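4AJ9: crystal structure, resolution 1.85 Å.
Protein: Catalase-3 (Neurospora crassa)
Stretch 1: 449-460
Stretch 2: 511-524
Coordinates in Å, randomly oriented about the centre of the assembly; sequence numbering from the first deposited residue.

Stretch 1 (449-460) FNSLTPVEQQFV
Stretch 2 511-524: YHNNVTRGVSIFNE

Stretch 1 is a bend between two helices: one ends near its start, Ser-451 to Thr-453 form the turn, and the next helix runs from Pro-454 onward. Stretch 2, without regular structure, follows it in the same direction, with CA of Ser-451 4.8 Å from CA of Val-515, CA of Leu-452 5.3 Å from CA of Ser-520, and CA of Glu-456 6.8 Å from CA of Phe-522. Gly-518 (phi/psi 85/8) allows a turn in which a CB would jam against the preceding carbonyl.

Asn-450 (chi1 m, chi2 -15°) aims its amide at backbone carbonyls: ND2 donates to O of His-512 (3.0 Å) and O of Asn-514 (3.1 Å), using both hydrogens. A water donates to OD1 of Asn-513 (2.8 Å) and weakly to OD1 of Asn-450 (3.3 Å). His-512, chi1 p, accepts at ND1 from N of Asn-514 (2.9 Å), bracing the loop. The small side chain of Ser-451 (m) suits the close approach; its OG accepts from N of Thr-516 (2.8 Å), while its CB lies 3.6 Å from CG2 of Val-519.

Glu-456 is the hub. With chi1 and chi2 both t and chi3 21°, its extended chain carries a buried carboxylate to several donors. OE1 of Glu-456 accepts from OG of Ser-520 (chi1 t, 2.7 Å) and N of Thr-453 (3.1 Å); its OE2 accepts from N of Ile-521 (2.8 Å) and N of Phe-522 (3.2 Å). Thr-453, chi1 p, caps the helix, its OG1 accepting from N of Glu-456 (3.2 Å), so Thr-453 and Glu-456 bond reciprocally. CG2 of Thr-453 rests 3.5 Å from CB of Asn-523, whose N donates to OG of Ser-520 (3.0 Å).

Three residues further along the helix, Phe-459 (m, chi2 -28°) presents its edge to the face of Phe-522 (m, chi2 -79°), centroids 5.6 Å apart and planes at 62°, adding apolar contact beside the polar hub.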

# COMPACT_ATOMS: atom_id res chain seq x y z
N PHE C 449 20.66 -34.22 -23.36
CA PHE C 449 21.82 -34.91 -22.81
C PHE C 449 22.68 -35.54 -23.92
O PHE C 449 23.91 -35.43 -23.90
CB PHE C 449 21.38 -35.96 -21.78
CG PHE C 449 22.53 -36.64 -21.10
CD1 PHE C 449 23.13 -36.06 -20.00
CD2 PHE C 449 23.01 -37.85 -21.57
CE1 PHE C 449 24.21 -36.68 -19.37
CE2 PHE C 449 24.08 -38.48 -20.94
CZ PHE C 449 24.68 -37.89 -19.84
N ASN C 450 22.04 -36.21 -24.88
CA ASN C 450 22.76 -36.78 -26.02
C ASN C 450 23.59 -35.76 -26.77
O ASN C 450 24.56 -36.11 -27.44
CB ASN C 450 21.81 -37.41 -27.04
CG ASN C 450 21.17 -38.67 -26.54
OD1 ASN C 450 21.61 -39.25 -25.55
ND2 ASN C 450 20.11 -39.10 -27.22
N SER C 451 23.18 -34.50 -26.70
CA SER C 451 23.73 -33.47 -27.59
C SER C 451 24.87 -32.69 -26.94
O SER C 451 25.33 -31.70 -27.48
CB SER C 451 22.62 -32.52 -28.05
OG SER C 451 21.59 -33.23 -28.72
N LEU C 452 25.30 -33.14 -25.76
CA LEU C 452 26.41 -32.50 -25.07
C LEU C 452 27.69 -33.31 -25.25
O LEU C 452 27.63 -34.52 -25.49
CB LEU C 452 26.09 -32.37 -23.57
CG LEU C 452 24.82 -31.63 -23.16
CD1 LEU C 452 24.56 -31.81 -21.67
CD2 LEU C 452 24.89 -30.16 -23.52
N THR C 453 28.84 -32.65 -25.12
CA THR C 453 30.12 -33.35 -25.15
C THR C 453 30.25 -34.27 -23.94
O THR C 453 29.51 -34.14 -22.96
CB THR C 453 31.32 -32.37 -25.17
OG1 THR C 453 31.51 -31.80 -23.87
CG2 THR C 453 31.11 -31.26 -26.18
N PRO C 454 31.18 -35.23 -24.00
CA PRO C 454 31.32 -36.21 -22.92
C PRO C 454 31.58 -35.58 -21.54
O PRO C 454 30.99 -36.02 -20.56
CB PRO C 454 32.52 -37.05 -23.35
CG PRO C 454 32.47 -36.99 -24.85
CD PRO C 454 32.02 -35.59 -25.17
N VAL C 455 32.47 -34.59 -21.46
CA VAL C 455 32.77 -33.96 -20.18
C VAL C 455 31.61 -33.05 -19.77
O VAL C 455 31.30 -32.89 -18.59
CB VAL C 455 34.08 -33.14 -20.24
CG1 VAL C 455 34.28 -32.34 -18.95
CG2 VAL C 455 35.26 -34.07 -20.49
N GLU C 456 30.97 -32.46 -20.77
CA GLU C 456 29.78 -31.65 -20.56
C GLU C 456 28.67 -32.50 -19.95
O GLU C 456 27.98 -32.07 -19.03
CB GLU C 456 29.33 -31.05 -21.89
CG GLU C 456 28.49 -29.81 -21.75
CD GLU C 456 28.36 -29.06 -23.06
OE1 GLU C 456 28.56 -29.68 -24.13
OE2 GLU C 456 28.05 -27.86 -23.01
N GLN C 457 28.50 -33.71 -20.47
CA GLN C 457 27.55 -34.67 -19.89
C GLN C 457 27.96 -34.99 -18.46
O GLN C 457 27.12 -35.16 -17.57
CB GLN C 457 27.51 -35.96 -20.72
CG GLN C 457 26.88 -35.81 -22.10
CD GLN C 457 26.86 -37.12 -22.86
OE1 GLN C 457 27.69 -37.99 -22.62
NE2 GLN C 457 25.90 -37.29 -23.77
N GLN C 458 29.27 -35.05 -18.23
CA GLN C 458 29.76 -35.37 -16.89
C GLN C 458 29.39 -34.24 -15.92
O GLN C 458 29.06 -34.50 -14.77
CB GLN C 458 31.27 -35.63 -16.90
CG GLN C 458 31.80 -36.15 -15.56
CD GLN C 458 31.29 -37.53 -15.21
OE1 GLN C 458 31.60 -38.51 -15.88
NE2 GLN C 458 30.51 -37.61 -14.14
N PHE C 459 29.46 -32.99 -16.39
CA PHE C 459 29.10 -31.85 -15.54
C PHE C 459 27.65 -31.94 -15.09
O PHE C 459 27.33 -31.68 -13.93
CB PHE C 459 29.34 -30.53 -16.27
CG PHE C 459 30.79 -30.16 -16.41
CD1 PHE C 459 31.72 -30.59 -15.48
CD2 PHE C 459 31.23 -29.37 -17.46
CE1 PHE C 459 33.05 -30.23 -15.60
CE2 PHE C 459 32.55 -29.03 -17.59
CZ PHE C 459 33.46 -29.46 -16.65
N VAL C 460 26.76 -32.29 -16.03
CA VAL C 460 25.35 -32.48 -15.72
C VAL C 460 25.17 -33.56 -14.65
O VAL C 460 24.49 -33.35 -13.64
CB VAL C 460 24.54 -32.86 -16.98
CG1 VAL C 460 23.14 -33.35 -16.59
CG2 VAL C 460 24.47 -31.68 -17.99
N TYR C 511 13.97 -44.00 -24.41
CA TYR C 511 15.39 -43.92 -24.80
C TYR C 511 15.52 -43.71 -26.31
O TYR C 511 14.73 -44.23 -27.09
CB TYR C 511 16.15 -45.19 -24.43
CG TYR C 511 16.22 -45.54 -22.96
CD1 TYR C 511 15.80 -44.65 -21.97
CD2 TYR C 511 16.71 -46.78 -22.56
CE1 TYR C 511 15.86 -45.00 -20.62
CE2 TYR C 511 16.77 -47.13 -21.22
CZ TYR C 511 16.35 -46.25 -20.26
OH TYR C 511 16.42 -46.63 -18.93
N HIS C 512 16.54 -42.97 -26.73
CA HIS C 512 16.82 -42.78 -28.14
C HIS C 512 18.22 -42.20 -28.24
O HIS C 512 18.79 -41.80 -27.22
CB HIS C 512 15.80 -41.85 -28.79
CG HIS C 512 15.91 -40.42 -28.34
ND1 HIS C 512 16.78 -39.52 -28.93
CD2 HIS C 512 15.25 -39.73 -27.38
CE1 HIS C 512 16.66 -38.34 -28.34
NE2 HIS C 512 15.74 -38.44 -27.39
N ASN C 513 18.76 -42.15 -29.45
CA ASN C 513 20.13 -41.67 -29.67
C ASN C 513 20.20 -40.39 -30.49
O ASN C 513 21.27 -40.02 -30.98
CB ASN C 513 20.95 -42.75 -30.39
CG ASN C 513 20.87 -44.08 -29.69
OD1 ASN C 513 21.02 -44.16 -28.47
ND2 ASN C 513 20.61 -45.14 -30.45
N ASN C 514 19.08 -39.72 -30.66
CA ASN C 514 19.07 -38.50 -31.46
C ASN C 514 19.88 -37.35 -30.84
O ASN C 514 19.97 -37.22 -29.62
CB ASN C 514 17.63 -38.07 -31.77
CG ASN C 514 16.93 -39.03 -32.72
OD1 ASN C 514 17.48 -39.37 -33.77
ND2 ASN C 514 15.74 -39.49 -32.35
N VAL C 515 20.48 -36.53 -31.70
CA VAL C 515 21.25 -35.39 -31.24
C VAL C 515 20.77 -34.16 -32.00
O VAL C 515 20.22 -34.27 -33.09
CB VAL C 515 22.74 -35.57 -31.53
CG1 VAL C 515 23.28 -36.78 -30.77
CG2 VAL C 515 22.97 -35.74 -33.02
N THR C 516 20.98 -32.98 -31.43
CA THR C 516 20.62 -31.74 -32.10
C THR C 516 21.68 -30.68 -31.83
O THR C 516 22.36 -30.72 -30.81
CB THR C 516 19.24 -31.22 -31.65
OG1 THR C 516 18.88 -30.08 -32.43
CG2 THR C 516 19.24 -30.86 -30.16
N ARG C 517 21.84 -29.75 -32.76
CA ARG C 517 22.87 -28.73 -32.65
C ARG C 517 22.41 -27.55 -31.81
O ARG C 517 21.21 -27.36 -31.58
CB ARG C 517 23.27 -28.20 -34.03
CG ARG C 517 22.17 -27.38 -34.73
CD ARG C 517 22.71 -26.79 -36.03
NE ARG C 517 21.75 -25.93 -36.73
CZ ARG C 517 21.14 -26.26 -37.86
NH1 ARG C 517 21.39 -27.43 -38.44
NH2 ARG C 517 20.28 -25.42 -38.43
N GLY C 518 23.36 -26.74 -31.38
CA GLY C 518 23.03 -25.46 -30.78
C GLY C 518 22.70 -25.48 -29.30
O GLY C 518 22.26 -24.46 -28.76
N VAL C 519 22.90 -26.61 -28.62
CA VAL C 519 22.57 -26.66 -27.19
C VAL C 519 23.81 -26.81 -26.31
O VAL C 519 23.75 -26.60 -25.08
CB VAL C 519 21.50 -27.74 -26.87
CG1 VAL C 519 20.21 -27.45 -27.64
CG2 VAL C 519 22.02 -29.11 -27.19
N SER C 520 24.94 -27.15 -26.92
CA SER C 520 26.20 -27.30 -26.20
C SER C 520 26.90 -25.96 -25.96
O SER C 520 26.81 -25.04 -26.78
CB SER C 520 27.14 -28.26 -26.94
OG SER C 520 28.46 -28.20 -26.43
N ILE C 521 27.60 -25.84 -24.83
CA ILE C 521 28.40 -24.65 -24.57
C ILE C 521 29.86 -24.95 -24.88
O ILE C 521 30.55 -24.18 -25.55
CB ILE C 521 28.27 -24.21 -23.09
CG1 ILE C 521 26.85 -23.68 -22.81
CG2 ILE C 521 29.31 -23.14 -22.76
CD1 ILE C 521 26.54 -23.57 -21.33
N PHE C 522 30.32 -26.11 -24.40
CA PHE C 522 31.74 -26.45 -24.43
C PHE C 522 32.24 -27.05 -25.75
O PHE C 522 33.44 -27.24 -25.93
CB PHE C 522 32.06 -27.39 -23.26
CG PHE C 522 31.88 -26.74 -21.92
CD1 PHE C 522 32.85 -25.91 -21.42
CD2 PHE C 522 30.73 -26.95 -21.18
CE1 PHE C 522 32.70 -25.30 -20.19
CE2 PHE C 522 30.57 -26.34 -19.95
CZ PHE C 522 31.56 -25.52 -19.46
N ASN C 523 31.34 -27.33 -26.68
CA ASN C 523 31.78 -27.88 -27.97
C ASN C 523 32.20 -26.79 -28.96
O ASN C 523 32.30 -27.04 -30.16
CB ASN C 523 30.72 -28.80 -28.57
CG ASN C 523 29.61 -28.04 -29.27
OD1 ASN C 523 29.40 -26.86 -29.01
ND2 ASN C 523 28.91 -28.71 -30.18
N GLU C 524 32.44 -25.58 -28.47
CA GLU C 524 32.78 -24.48 -29.36
C GLU C 524 33.58 -23.39 -28.64
O GLU C 524 33.28 -23.05 -27.50
CB GLU C 524 31.51 -23.90 -29.97
CG GLU C 524 31.77 -22.81 -30.99
CD GLU C 524 30.56 -22.52 -31.86
OE1 GLU C 524 29.42 -22.63 -31.36
OE2 GLU C 524 30.76 -22.17 -33.05
O HOH W 1 22.31 -42.26 -26.80